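Local coordinates for YkuI protein (Bacillus subtilis, PDB 2BAS), which binds the second messenger cyclic di-GMP and, through its EAL domain, probably belongs to the phosphodiesterases that cleave it, at residues D36-Y41 and L86-R91; S183-I188 and L216-L221; F239-A244 and G254-S259; K323-E328 and M413-D418. All coordinates share one frame; numbering follows the deposited sequence.

Contact 1. Residues D36-Y41 and L86-R91; sequences DDVLPY and LEVDNR
Val38 and Arg91 mark where strand 38-47 comes nearest to the flank of a helix, their CA atoms 7.6 Å apart. No backbone hydrogen bond joins segments 36-41 and 86-91, so side chains carry the contact. At its outer end is a salt bridge: Arg91 NH2 gives a nearly straight bond (171°) to Asp36 OD1, 2.8 Å away. The carboxylate oxygen sits at the edge of the guanidinium, in its plane, and receives the N-H on its anti lone pair, turned away from OD2. The two planes are tilted 36° to each other. Arg91 starts with CG anti to its backbone nitrogen and then bends at chi2 and chi3, which curls the guanidinium round to Asp36. Replacing Arg91 with an alanine would probably leave the Asp36 carboxylate without its cationic mate and free to turn. Further in, Val38 CG1 lies loosely against Val88 CG1 (4.5 Å) and the aliphatic CG of Arg91. Within the EAL domain, this holds the N-terminal part of strand 38-47 against helix 82-100: Val38 also packs on Ile92 of that helix, its carbonyl oxygen accepts a bond from Gln95, and Leu39 pairs through its backbone with Arg61 of strand 53-64.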
loop_
_atom_site.group_PDB
_atom_site.type_symbol
_atom_site.label_atom_id
_atom_site.label_comp_id
_atom_site.label_asym_id
_atom_site.label_seq_id
_atom_site.Cartn_x
_atom_site.Cartn_y
_atom_site.Cartn_z
ATOM N N ASP A 36 -41.166 -5.247 -20.503
ATOM C CA ASP A 36 -41.185 -6.700 -20.726
ATOM C C ASP A 36 -40.044 -7.251 -21.605
ATOM O O ASP A 36 -39.640 -8.402 -21.435
ATOM C CB ASP A 36 -42.545 -7.140 -21.282
ATOM C CG ASP A 36 -43.687 -6.842 -20.323
ATOM O OD1 ASP A 36 -43.512 -7.039 -19.094
ATOM O OD2 ASP A 36 -44.762 -6.408 -20.797
ATOM N N ASP A 37 -39.534 -6.439 -22.534
ATOM C CA ASP A 37 -38.426 -6.852 -23.407
ATOM C C ASP A 37 -37.094 -6.894 -22.659
ATOM O O ASP A 37 -36.138 -7.530 -23.100
ATOM C CB ASP A 37 -38.300 -5.914 -24.615
ATOM C CG ASP A 37 -39.478 -6.016 -25.578
ATOM O OD1 ASP A 37 -40.034 -7.124 -25.763
ATOM O OD2 ASP A 37 -39.836 -4.976 -26.172
ATOM N N VAL A 38 -37.050 -6.194 -21.529
ATOM C CA VAL A 38 -35.871 -6.117 -20.668
ATOM C C VAL A 38 -35.420 -7.508 -20.212
ATOM O O VAL A 38 -36.254 -8.374 -19.911
ATOM C CB VAL A 38 -36.159 -5.196 -19.456
ATOM C CG1 VAL A 38 -35.207 -5.457 -18.320
ATOM C CG2 VAL A 38 -36.106 -3.739 -19.885
ATOM N N LEU A 39 -34.105 -7.715 -20.177
ATOM C CA LEU A 39 -33.554 -9.007 -19.808
ATOM C C LEU A 39 -32.147 -8.900 -19.209
ATOM O O LEU A 39 -31.427 -7.935 -19.487
ATOM C CB LEU A 39 -33.544 -9.946 -21.031
ATOM C CG LEU A 39 -32.578 -9.712 -22.204
ATOM C CD1 LEU A 39 -32.669 -10.857 -23.202
ATOM C CD2 LEU A 39 -32.808 -8.363 -22.908
ATOM N N PRO A 40 -31.759 -9.883 -18.369
ATOM C CA PRO A 40 -30.379 -9.950 -17.903
ATOM C C PRO A 40 -29.438 -10.636 -18.893
ATOM O O PRO A 40 -29.825 -11.583 -19.567
ATOM C CB PRO A 40 -30.485 -10.787 -16.625
ATOM C CG PRO A 40 -31.649 -11.683 -16.857
ATOM C CD PRO A 40 -32.592 -10.947 -17.770
ATOM N N TYR A 41 -28.218 -10.125 -18.990
ATOM C CA TYR A 41 -27.136 -10.827 -19.653
ATOM C C TYR A 41 -26.133 -11.223 -18.583
ATOM O O TYR A 41 -26.272 -10.823 -17.420
ATOM C CB TYR A 41 -26.478 -9.940 -20.698
ATOM C CG TYR A 41 -26.847 -10.281 -22.113
ATOM C CD1 TYR A 41 -28.163 -10.587 -22.462
ATOM C CD2 TYR A 41 -25.878 -10.275 -23.117
ATOM C CE1 TYR A 41 -28.502 -10.891 -23.777
ATOM C CE2 TYR A 41 -26.205 -10.574 -24.437
ATOM C CZ TYR A 41 -27.518 -10.882 -24.755
ATOM O OH TYR A 41 -27.843 -11.181 -26.058
ATOM N N LEU A 86 -35.401 1.750 -10.158
ATOM C CA LEU A 86 -35.654 0.579 -9.318
ATOM C C LEU A 86 -36.632 -0.398 -9.973
ATOM O O LEU A 86 -36.445 -1.606 -9.864
ATOM C CB LEU A 86 -36.130 0.979 -7.909
ATOM C CG LEU A 86 -35.092 1.605 -6.962
ATOM C CD1 LEU A 86 -35.764 2.211 -5.723
ATOM C CD2 LEU A 86 -33.978 0.621 -6.556
ATOM N N GLU A 87 -37.653 0.120 -10.655
ATOM C CA GLU A 87 -38.595 -0.733 -11.392
ATOM C C GLU A 87 -37.906 -1.616 -12.448
ATOM O O GLU A 87 -38.225 -2.799 -12.592
ATOM C CB GLU A 87 -39.697 0.107 -12.048
ATOM C CG GLU A 87 -40.840 -0.715 -12.660
ATOM C CD GLU A 87 -41.952 0.141 -13.258
ATOM O OE1 GLU A 87 -42.881 -0.436 -13.871
ATOM O OE2 GLU A 87 -41.912 1.384 -13.116
ATOM N N VAL A 88 -36.978 -1.028 -13.188
ATOM C CA VAL A 88 -36.235 -1.756 -14.197
ATOM C C VAL A 88 -35.247 -2.716 -13.520
ATOM O O VAL A 88 -35.189 -3.897 -13.853
ATOM C CB VAL A 88 -35.512 -0.788 -15.159
ATOM C CG1 VAL A 88 -34.650 -1.549 -16.168
ATOM C CG2 VAL A 88 -36.525 0.088 -15.882
ATOM N N ASP A 89 -34.489 -2.201 -12.558
ATOM C CA ASP A 89 -33.504 -2.998 -11.831
ATOM C C ASP A 89 -34.111 -4.268 -11.238
ATOM O O ASP A 89 -33.567 -5.356 -11.407
ATOM C CB ASP A 89 -32.860 -2.155 -10.735
ATOM C CG ASP A 89 -31.639 -2.809 -10.129
ATOM O OD1 ASP A 89 -30.756 -3.282 -10.898
ATOM O OD2 ASP A 89 -31.566 -2.832 -8.872
ATOM N N ASN A 90 -35.251 -4.125 -10.571
ATOM C CA ASN A 90 -35.977 -5.262 -10.007
ATOM C C ASN A 90 -36.376 -6.330 -11.036
ATOM O O ASN A 90 -36.281 -7.529 -10.765
ATOM C CB ASN A 90 -37.189 -4.787 -9.188
ATOM C CG ASN A 90 -36.787 -4.120 -7.858
ATOM O OD1 ASN A 90 -35.700 -4.355 -7.324
ATOM N ND2 ASN A 90 -37.674 -3.289 -7.323
ATOM N N ARG A 91 -36.802 -5.904 -12.219
ATOM C CA ARG A 91 -37.150 -6.857 -13.264
ATOM C C ARG A 91 -35.920 -7.682 -13.649
ATOM O O ARG A 91 -35.959 -8.913 -13.630
ATOM C CB ARG A 91 -37.781 -6.159 -14.479
ATOM C CG ARG A 91 -38.340 -7.106 -15.561
ATOM C CD ARG A 91 -39.598 -7.840 -15.104
ATOM N NE ARG A 91 -40.745 -6.942 -15.068
ATOM C CZ ARG A 91 -41.641 -6.823 -16.046
ATOM N NH1 ARG A 91 -42.648 -5.968 -15.921
ATOM N NH2 ARG A 91 -41.538 -7.556 -17.148
#

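Contact 2. Residues S183-I188 and L216-L221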
loop_
_atom_site.group_PDB
_atom_site.type_symbol
_atom_site.label_atom_id
_atom_site.label_comp_id
_atom_site.label_asym_id
_atom_site.label_seq_id
_atom_site.Cartn_x
_atom_site.Cartn_y
_atom_site.Cartn_z
ATOM N N SER A 183 -9.473 5.149 -4.453
ATOM C CA SER A 183 -8.171 4.686 -3.957
ATOM C C SER A 183 -7.836 5.340 -2.610
ATOM O O SER A 183 -7.029 6.279 -2.533
ATOM C CB SER A 183 -7.063 5.027 -4.970
ATOM O OG SER A 183 -6.998 6.429 -5.188
ATOM N N ASN A 184 -8.477 4.812 -1.580
ATOM C CA ASN A 184 -8.287 5.276 -0.196
ATOM C C ASN A 184 -8.103 4.072 0.737
ATOM O O ASN A 184 -9.019 3.256 0.922
ATOM C CB ASN A 184 -9.498 6.084 0.276
ATOM C CG ASN A 184 -9.200 6.916 1.529
ATOM O OD1 ASN A 184 -8.450 6.472 2.397
ATOM N ND2 ASN A 184 -9.746 8.110 1.677
ATOM N N LEU A 185 -6.879 3.939 1.258
ATOM C CA LEU A 185 -6.488 2.881 2.189
ATOM C C LEU A 185 -7.300 2.884 3.493
ATOM O O LEU A 185 -7.828 1.847 3.906
ATOM C CB LEU A 185 -4.995 2.997 2.501
ATOM C CG LEU A 185 -4.029 2.934 1.307
ATOM C CD1 LEU A 185 -2.644 3.413 1.701
ATOM C CD2 LEU A 185 -3.948 1.539 0.692
ATOM N N ASP A 186 -7.401 4.054 4.126
ATOM C CA ASP A 186 -8.161 4.219 5.369
ATOM C C ASP A 186 -9.546 3.591 5.252
ATOM O O ASP A 186 -10.071 3.059 6.226
ATOM C CB ASP A 186 -8.313 5.711 5.738
ATOM C CG ASP A 186 -7.149 6.255 6.584
ATOM O OD1 ASP A 186 -7.419 6.777 7.686
ATOM O OD2 ASP A 186 -5.973 6.185 6.161
ATOM N N ARG A 187 -10.111 3.640 4.051
ATOM C CA ARG A 187 -11.504 3.259 3.830
ATOM C C ARG A 187 -11.722 1.789 3.524
ATOM O O ARG A 187 -12.691 1.177 4.008
ATOM C CB ARG A 187 -12.119 4.153 2.755
ATOM C CG ARG A 187 -12.403 5.540 3.289
ATOM C CD ARG A 187 -12.804 6.511 2.222
ATOM N NE ARG A 187 -13.581 7.598 2.811
ATOM C CZ ARG A 187 -14.839 7.882 2.487
ATOM N NH1 ARG A 187 -15.468 7.185 1.542
ATOM N NH2 ARG A 187 -15.455 8.893 3.087
ATOM N N ILE A 188 -10.825 1.262 2.742
ATOM C CA ILE A 188 -10.789 -0.174 2.453
ATOM C C ILE A 188 -10.679 -0.983 3.755
ATOM O O ILE A 188 -11.454 -1.919 3.995
ATOM C CB ILE A 188 -9.578 -0.499 1.565
ATOM C CG1 ILE A 188 -9.702 0.102 0.154
ATOM C CG2 ILE A 188 -9.371 -2.008 1.373
ATOM C CD1 ILE A 188 -8.396 0.062 -0.646
ATOM N N LEU A 216 -1.278 0.430 -7.048
ATOM C CA LEU A 216 -1.854 -0.916 -7.042
ATOM C C LEU A 216 -1.079 -1.865 -6.143
ATOM O O LEU A 216 -1.666 -2.706 -5.455
ATOM C CB LEU A 216 -1.937 -1.496 -8.460
ATOM C CG LEU A 216 -3.017 -0.908 -9.377
ATOM C CD1 LEU A 216 -3.071 -1.686 -10.681
ATOM C CD2 LEU A 216 -4.399 -0.883 -8.701
ATOM N N TYR A 217 0.242 -1.721 -6.168
ATOM C CA TYR A 217 1.137 -2.529 -5.350
ATOM C C TYR A 217 0.864 -2.367 -3.839
ATOM O O TYR A 217 0.788 -3.368 -3.121
ATOM C CB TYR A 217 2.605 -2.239 -5.732
ATOM C CG TYR A 217 3.638 -2.594 -4.689
ATOM C CD1 TYR A 217 4.037 -3.920 -4.484
ATOM C CD2 TYR A 217 4.235 -1.588 -3.910
ATOM C CE1 TYR A 217 5.014 -4.235 -3.513
ATOM C CE2 TYR A 217 5.198 -1.889 -2.941
ATOM C CZ TYR A 217 5.583 -3.207 -2.750
ATOM O OH TYR A 217 6.529 -3.486 -1.794
ATOM N N SER A 218 0.687 -1.135 -3.368
ATOM C CA SER A 218 0.379 -0.915 -1.957
ATOM C C SER A 218 -1.021 -1.407 -1.588
ATOM O O SER A 218 -1.249 -1.884 -0.465
ATOM C CB SER A 218 0.553 0.552 -1.556
ATOM O OG SER A 218 -0.503 1.339 -2.064
ATOM N N ILE A 219 -1.955 -1.287 -2.526
ATOM C CA ILE A 219 -3.310 -1.796 -2.321
ATOM C C ILE A 219 -3.284 -3.326 -2.234
ATOM O O ILE A 219 -3.958 -3.923 -1.391
ATOM C CB ILE A 219 -4.261 -1.316 -3.438
ATOM C CG1 ILE A 219 -4.522 0.187 -3.276
ATOM C CG2 ILE A 219 -5.567 -2.115 -3.409
ATOM C CD1 ILE A 219 -5.263 0.860 -4.443
ATOM N N SER A 220 -2.494 -3.941 -3.110
ATOM C CA SER A 220 -2.320 -5.389 -3.159
ATOM C C SER A 220 -1.862 -5.940 -1.794
ATOM O O SER A 220 -2.393 -6.945 -1.311
ATOM C CB SER A 220 -1.296 -5.716 -4.251
ATOM O OG SER A 220 -1.249 -7.091 -4.567
ATOM N N LEU A 221 -0.886 -5.265 -1.180
ATOM C CA LEU A 221 -0.344 -5.653 0.126
ATOM C C LEU A 221 -1.377 -5.588 1.224
ATOM O O LEU A 221 -1.561 -6.556 1.964
ATOM C CB LEU A 221 0.816 -4.746 0.547
ATOM C CG LEU A 221 2.137 -4.780 -0.215
ATOM C CD1 LEU A 221 3.093 -3.844 0.501
ATOM C CD2 LEU A 221 2.720 -6.195 -0.349
#
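Leu185 and Ile219 join two helices of the EAL barrel, 185-191 and 211-226, which come before and after strand 195-199 in a beta-alpha alternation. The closer-packed part is small and apolar. Leu185 lies in the first turn of its helix, right after the N-cap residue Asn184, and extends one methyl, CD2, to 4.2 Å from Ile219 CG1, while the two CA atoms stay 7.2 Å apart. Nearby, Ile188 and Ile219 both settle on Leu196 of the strand, and Leu222 touches Leu185 from further along its helix. No hydrogen bond crosses between the segments. Away from this apolar patch, segment 183-188 turns polar and faces the second subunit: Asp186, partly exposed, bonds through OD2 to Tyr212 of that subunit, and Ser183 OG to the backbone nitrogen of that subunit's Asp186. Leu185 also packs on Ile219 of the second subunit, so the apolar patch continues across the interface. At its margin Leu185 CD2 lies 4.4 Å from Ser218 OG, a hydroxyl oxygen hydrogen-bonded to the carbonyl oxygen of Val215 in its own helix.

Contact 3. Residues F239-A244 and G254-S259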
loop_
_atom_site.group_PDB
_atom_site.type_symbol
_atom_site.label_atom_id
_atom_site.label_comp_id
_atom_site.label_asym_id
_atom_site.label_seq_id
_atom_site.Cartn_x
_atom_site.Cartn_y
_atom_site.Cartn_z
ATOM N N PHE A 239 -1.334 -8.558 -22.190
ATOM C CA PHE A 239 -0.543 -7.925 -21.131
ATOM C C PHE A 239 -1.354 -7.595 -19.868
ATOM O O PHE A 239 -0.784 -7.453 -18.777
ATOM C CB PHE A 239 0.196 -6.682 -21.658
ATOM C CG PHE A 239 -0.706 -5.519 -21.985
ATOM C CD1 PHE A 239 -1.061 -4.589 -20.999
ATOM C CD2 PHE A 239 -1.191 -5.341 -23.280
ATOM C CE1 PHE A 239 -1.890 -3.511 -21.296
ATOM C CE2 PHE A 239 -2.019 -4.267 -23.587
ATOM C CZ PHE A 239 -2.371 -3.354 -22.593
ATOM N N GLN A 240 -2.673 -7.463 -20.022
ATOM C CA GLN A 240 -3.568 -7.180 -18.890
ATOM C C GLN A 240 -3.828 -8.426 -18.042
ATOM O O GLN A 240 -3.865 -8.351 -16.813
ATOM C CB GLN A 240 -4.878 -6.557 -19.379
ATOM C CG GLN A 240 -4.719 -5.112 -19.845
ATOM C CD GLN A 240 -5.893 -4.599 -20.659
ATOM O OE1 GLN A 240 -6.242 -3.424 -20.576
ATOM N NE2 GLN A 240 -6.498 -5.469 -21.456
ATOM N N LEU A 241 -3.995 -9.567 -18.710
ATOM C CA LEU A 241 -4.133 -10.853 -18.035
ATOM C C LEU A 241 -2.819 -11.193 -17.346
ATOM O O LEU A 241 -2.805 -11.597 -16.179
ATOM C CB LEU A 241 -4.513 -11.951 -19.031
ATOM C CG LEU A 241 -4.747 -13.350 -18.451
ATOM C CD1 LEU A 241 -5.875 -13.350 -17.417
ATOM C CD2 LEU A 241 -5.020 -14.350 -19.561
ATOM N N GLN A 242 -1.722 -11.018 -18.083
ATOM C CA GLN A 242 -0.369 -11.123 -17.547
ATOM C C GLN A 242 -0.263 -10.293 -16.276
ATOM O O GLN A 242 0.106 -10.810 -15.221
ATOM C CB GLN A 242 0.648 -10.661 -18.608
ATOM C CG GLN A 242 1.893 -9.908 -18.094
ATOM C CD GLN A 242 2.967 -10.817 -17.521
ATOM O OE1 GLN A 242 3.671 -11.524 -18.257
ATOM N NE2 GLN A 242 3.118 -10.784 -16.199
ATOM N N TYR A 243 -0.628 -9.019 -16.366
ATOM C CA TYR A 243 -0.503 -8.132 -15.226
ATOM C C TYR A 243 -1.268 -8.636 -14.003
ATOM O O TYR A 243 -0.708 -8.690 -12.904
ATOM C CB TYR A 243 -0.917 -6.706 -15.577
ATOM C CG TYR A 243 -0.736 -5.774 -14.417
ATOM C CD1 TYR A 243 0.470 -5.110 -14.221
ATOM C CD2 TYR A 243 -1.767 -5.579 -13.484
ATOM C CE1 TYR A 243 0.648 -4.261 -13.128
ATOM C CE2 TYR A 243 -1.601 -4.735 -12.389
ATOM C CZ TYR A 243 -0.389 -4.080 -12.218
ATOM O OH TYR A 243 -0.216 -3.240 -11.142
ATOM N N ALA A 244 -2.537 -8.997 -14.199
ATOM C CA ALA A 244 -3.405 -9.456 -13.109
ATOM C C ALA A 244 -2.806 -10.652 -12.388
ATOM O O ALA A 244 -2.732 -10.699 -11.155
ATOM C CB ALA A 244 -4.778 -9.811 -13.651
ATOM N N GLY A 254 -13.307 -10.198 -18.440
ATOM C CA GLY A 254 -13.155 -9.313 -19.595
ATOM C C GLY A 254 -13.390 -9.932 -20.974
ATOM O O GLY A 254 -13.532 -11.160 -21.116
ATOM N N TYR A 255 -13.419 -9.069 -21.993
ATOM C CA TYR A 255 -13.545 -9.499 -23.393
ATOM C C TYR A 255 -12.507 -10.551 -23.762
ATOM O O TYR A 255 -12.830 -11.526 -24.443
ATOM C CB TYR A 255 -13.430 -8.315 -24.364
ATOM C CG TYR A 255 -14.555 -7.315 -24.254
ATOM C CD1 TYR A 255 -15.868 -7.669 -24.584
ATOM C CD2 TYR A 255 -14.313 -6.006 -23.837
ATOM C CE1 TYR A 255 -16.917 -6.746 -24.482
ATOM C CE2 TYR A 255 -15.359 -5.071 -23.730
ATOM C CZ TYR A 255 -16.654 -5.449 -24.052
ATOM O OH TYR A 255 -17.686 -4.534 -23.952
ATOM N N TYR A 256 -11.267 -10.354 -23.310
ATOM C CA TYR A 256 -10.175 -11.272 -23.632
ATOM C C TYR A 256 -10.505 -12.692 -23.206
ATOM O O TYR A 256 -10.213 -13.637 -23.932
ATOM C CB TYR A 256 -8.837 -10.823 -23.021
ATOM C CG TYR A 256 -7.668 -11.677 -23.471
ATOM C CD1 TYR A 256 -7.142 -11.546 -24.758
ATOM C CD2 TYR A 256 -7.108 -12.629 -22.623
ATOM C CE1 TYR A 256 -6.087 -12.334 -25.185
ATOM C CE2 TYR A 256 -6.044 -13.423 -23.040
ATOM C CZ TYR A 256 -5.541 -13.270 -24.324
ATOM O OH TYR A 256 -4.490 -14.050 -24.749
ATOM N N LEU A 257 -11.130 -12.832 -22.040
ATOM C CA LEU A 257 -11.529 -14.139 -21.544
ATOM C C LEU A 257 -12.822 -14.607 -22.206
ATOM O O LEU A 257 -12.798 -15.543 -23.001
ATOM C CB LEU A 257 -11.657 -14.139 -20.022
ATOM C CG LEU A 257 -10.381 -13.795 -19.255
ATOM C CD1 LEU A 257 -10.681 -13.688 -17.792
ATOM C CD2 LEU A 257 -9.289 -14.821 -19.496
ATOM N N VAL A 258 -13.935 -13.948 -21.886
ATOM C CA VAL A 258 -15.248 -14.281 -22.448
ATOM C C VAL A 258 -16.166 -13.058 -22.436
ATOM O O VAL A 258 -16.394 -12.456 -21.392
ATOM C CB VAL A 258 -15.935 -15.461 -21.689
ATOM C CG1 VAL A 258 -17.377 -15.608 -22.108
ATOM C CG2 VAL A 258 -15.224 -16.775 -21.956
ATOM N N SER A 259 -16.683 -12.700 -23.608
ATOM C CA SER A 259 -17.650 -11.603 -23.756
ATOM C C SER A 259 -18.998 -11.900 -23.051
ATOM O O SER A 259 -19.273 -13.047 -22.696
ATOM C CB SER A 259 -17.946 -11.354 -25.251
ATOM O OG SER A 259 -18.596 -12.486 -25.813
#
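Leu241, projecting from helix 238-246, meets the chain at Tyr256 and Leu257 as it leaves strand 249-252. That second segment begins at Gly254, whose phi of 160° and psi of 172° would press a beta carbon against the preceding carbonyl oxygen; its own oxygen then accepts the backbone N-H of Val258 (2.9 Å), drawing the chain into a turn. Tyr255 takes no part and packs on Glu236. Next comes Tyr256, with CG anti to its backbone nitrogen (chi1 -174°), a rotation that swings the ring over to the helix. Leu241 CD2 approaches this ring at its edge, near the ring plane, 3.7 Å from CE2, and the two side chains cross at about a right angle. Beyond the contact, the hydroxyl of Tyr256 is hydrogen-bonded to Glu277, and Arg273 makes a cation-pi interaction with the ring. Leu257 follows, its CD2 lying 4.3 Å from CD1 of Leu241, so the two methyls of Leu241 are divided between consecutive residues. Val258 has already turned off, its carbonyl oxygen held by Gln43. The cluster fills the angle between three elements: helix 238-246, strand 249-252, where Phe252 touches both leucines, and the long helix 271-311, which supplies Glu277 and Leu274.

Contact 4. Residues K323-E328 and M413-D418; sequences KKLAEE and MYLFID
Leu325 pushes one methyl, CD2, against the end of Leu415, 3.8 Å from CD1 and 3.9 Å from CD2, so that a single methyl rests on the fork of the opposing leucine. The two side chains reach toward each other tip to tip, from the last turns of helix 318-328 and from strand 413-419. Both have CG anti to the backbone nitrogen (chi1 -172° in Leu325, 175° in Leu415), which carries each branched end toward the other element. Ile417, two residues on and on the same face of the strand, adds a lighter touch: its CD1 is 4.5 Å from Leu325 CD2. Strand 413-419 is central in a six-stranded antiparallel sheet, between 335-340 and 401-409, in a domain whose fold is probably PAS-like. Helix 271-311 closes over the same patch, Ala306 meeting Leu325, Val307 meeting Leu415 and Val303 meeting Ile417. Of the charged residues on these segments, Glu328 forms a salt bridge with Arg302, and Asp418, on the other face of the sheet, forms one with Arg335. Without a hydrogen bond or charge between the two segments, the join depends on burying methyl groups, and nothing polar in it dictates how the helix is turned against the sheet.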
loop_
_atom_site.group_PDB
_atom_site.type_symbol
_atom_site.label_atom_id
_atom_site.label_comp_id
_atom_site.label_asym_id
_atom_site.label_seq_id
_atom_site.Cartn_x
_atom_site.Cartn_y
_atom_site.Cartn_z
ATOM N N LYS A 323 36.268 5.311 1.151
ATOM C CA LYS A 323 36.752 6.186 0.091
ATOM C C LYS A 323 37.494 5.347 -0.935
ATOM O O LYS A 323 37.380 5.575 -2.146
ATOM C CB LYS A 323 37.684 7.264 0.650
ATOM C CG LYS A 323 37.045 8.224 1.644
ATOM C CD LYS A 323 38.096 9.164 2.179
ATOM C CE LYS A 323 37.575 9.966 3.350
ATOM N NZ LYS A 323 38.696 10.726 3.995
ATOM N N LYS A 324 38.248 4.371 -0.432
ATOM C CA LYS A 324 38.988 3.444 -1.270
ATOM C C LYS A 324 38.030 2.440 -1.903
ATOM O O LYS A 324 38.164 2.114 -3.074
ATOM C CB LYS A 324 40.072 2.722 -0.468
ATOM C CG LYS A 324 41.201 3.611 0.059
ATOM C CD LYS A 324 42.286 2.748 0.712
ATOM C CE LYS A 324 43.368 3.562 1.433
ATOM N NZ LYS A 324 42.893 4.148 2.721
ATOM N N LEU A 325 37.057 1.948 -1.139
ATOM C CA LEU A 325 36.069 1.047 -1.728
ATOM C C LEU A 325 35.339 1.728 -2.898
ATOM O O LEU A 325 35.200 1.135 -3.972
ATOM C CB LEU A 325 35.080 0.523 -0.682
ATOM C CG LEU A 325 34.121 -0.577 -1.170
ATOM C CD1 LEU A 325 34.879 -1.835 -1.609
ATOM C CD2 LEU A 325 33.067 -0.917 -0.112
ATOM N N ALA A 326 34.924 2.978 -2.684
ATOM C CA ALA A 326 34.207 3.763 -3.692
ATOM C C ALA A 326 34.923 3.766 -5.026
ATOM O O ALA A 326 34.300 3.551 -6.064
ATOM C CB ALA A 326 33.992 5.197 -3.220
ATOM N N GLU A 327 36.227 4.016 -4.987
ATOM C CA GLU A 327 37.056 4.039 -6.183
ATOM C C GLU A 327 37.185 2.670 -6.837
ATOM O O GLU A 327 37.199 2.565 -8.062
ATOM C CB GLU A 327 38.436 4.632 -5.873
ATOM C CG GLU A 327 38.416 6.137 -5.563
ATOM C CD GLU A 327 38.094 7.021 -6.780
ATOM O OE1 GLU A 327 37.659 6.508 -7.844
ATOM O OE2 GLU A 327 38.274 8.250 -6.668
ATOM N N GLU A 328 37.273 1.624 -6.021
ATOM C CA GLU A 328 37.318 0.253 -6.522
ATOM C C GLU A 328 35.990 -0.124 -7.193
ATOM O O GLU A 328 35.976 -0.814 -8.213
ATOM C CB GLU A 328 37.631 -0.718 -5.381
ATOM C CG GLU A 328 37.830 -2.165 -5.816
ATOM C CD GLU A 328 39.032 -2.344 -6.723
ATOM O OE1 GLU A 328 38.847 -2.869 -7.837
ATOM O OE2 GLU A 328 40.155 -1.949 -6.331
HETATM N N MSE A 413 29.318 -5.057 11.859
HETATM C CA MSE A 413 29.243 -3.793 11.121
HETATM C C MSE A 413 28.533 -4.060 9.806
HETATM O O MSE A 413 28.474 -5.193 9.349
HETATM C CB MSE A 413 30.629 -3.194 10.887
HETATM C CG MSE A 413 31.265 -2.613 12.126
HETATM SE SE MSE A 413 33.159 -2.156 11.849
HETATM C CE MSE A 413 33.717 -1.768 13.746
ATOM N N TYR A 414 27.969 -3.029 9.199
ATOM C CA TYR A 414 27.209 -3.242 7.989
ATOM C C TYR A 414 27.528 -2.187 6.950
ATOM O O TYR A 414 27.666 -1.005 7.258
ATOM C CB TYR A 414 25.700 -3.343 8.302
ATOM C CG TYR A 414 25.427 -4.478 9.250
ATOM C CD1 TYR A 414 25.413 -4.271 10.626
ATOM C CD2 TYR A 414 25.254 -5.774 8.778
ATOM C CE1 TYR A 414 25.215 -5.331 11.514
ATOM C CE2 TYR A 414 25.051 -6.845 9.656
ATOM C CZ TYR A 414 25.033 -6.615 11.021
ATOM O OH TYR A 414 24.823 -7.671 11.891
ATOM N N LEU A 415 27.650 -2.655 5.714
ATOM C CA LEU A 415 28.076 -1.849 4.606
ATOM C C LEU A 415 26.898 -1.680 3.655
ATOM O O LEU A 415 26.165 -2.639 3.365
ATOM C CB LEU A 415 29.242 -2.551 3.920
ATOM C CG LEU A 415 29.864 -2.028 2.624
ATOM C CD1 LEU A 415 30.670 -0.748 2.857
ATOM C CD2 LEU A 415 30.753 -3.137 2.044
ATOM N N PHE A 416 26.716 -0.450 3.180
ATOM C CA PHE A 416 25.632 -0.168 2.269
ATOM C C PHE A 416 26.189 0.506 1.033
ATOM O O PHE A 416 26.969 1.469 1.126
ATOM C CB PHE A 416 24.571 0.666 2.967
ATOM C CG PHE A 416 24.001 -0.001 4.178
ATOM C CD1 PHE A 416 24.595 0.171 5.429
ATOM C CD2 PHE A 416 22.901 -0.836 4.067
ATOM C CE1 PHE A 416 24.102 -0.466 6.547
ATOM C CE2 PHE A 416 22.392 -1.473 5.171
ATOM C CZ PHE A 416 22.983 -1.289 6.416
ATOM N N ILE A 417 25.834 -0.057 -0.121
ATOM C CA ILE A 417 26.271 0.440 -1.417
ATOM C C ILE A 417 25.038 0.702 -2.273
ATOM O O ILE A 417 24.323 -0.233 -2.624
ATOM C CB ILE A 417 27.141 -0.585 -2.129
ATOM C CG1 ILE A 417 28.366 -0.945 -1.280
ATOM C CG2 ILE A 417 27.550 -0.065 -3.470
ATOM C CD1 ILE A 417 29.103 -2.187 -1.771
ATOM N N ASP A 418 24.783 1.968 -2.592
ATOM C CA ASP A 418 23.635 2.343 -3.430
ATOM C C ASP A 418 24.051 2.301 -4.887
ATOM O O ASP A 418 25.107 2.816 -5.236
ATOM C CB ASP A 418 23.119 3.742 -3.053
ATOM C CG ASP A 418 22.518 3.796 -1.637
ATOM O OD1 ASP A 418 22.174 2.724 -1.073
ATOM O OD2 ASP A 418 22.387 4.918 -1.089
#

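In the fold
Contacts 1, 2 and 3 belong to the EAL domain, while contact 4 lies in the C-terminal domain, its centre about 69 Å from that of contact 1. Contacts 2, 3 and 4 are buried and apolar; contact 1, partly exposed, alone adds a salt bridge. Contacts 1 and 4 both set a helix against a strand, contact 2 joins two helices, and contact 3 a helix to a loop. Contacts 2 and 3 touch directly, through Leu216 CD1 and Tyr243 OH, 3.3 Å apart. The long helix 271-311 packs against both contact 3 and contact 4, and so runs between the two domains, whereas among the four contacts contact 2 alone meets the second subunit.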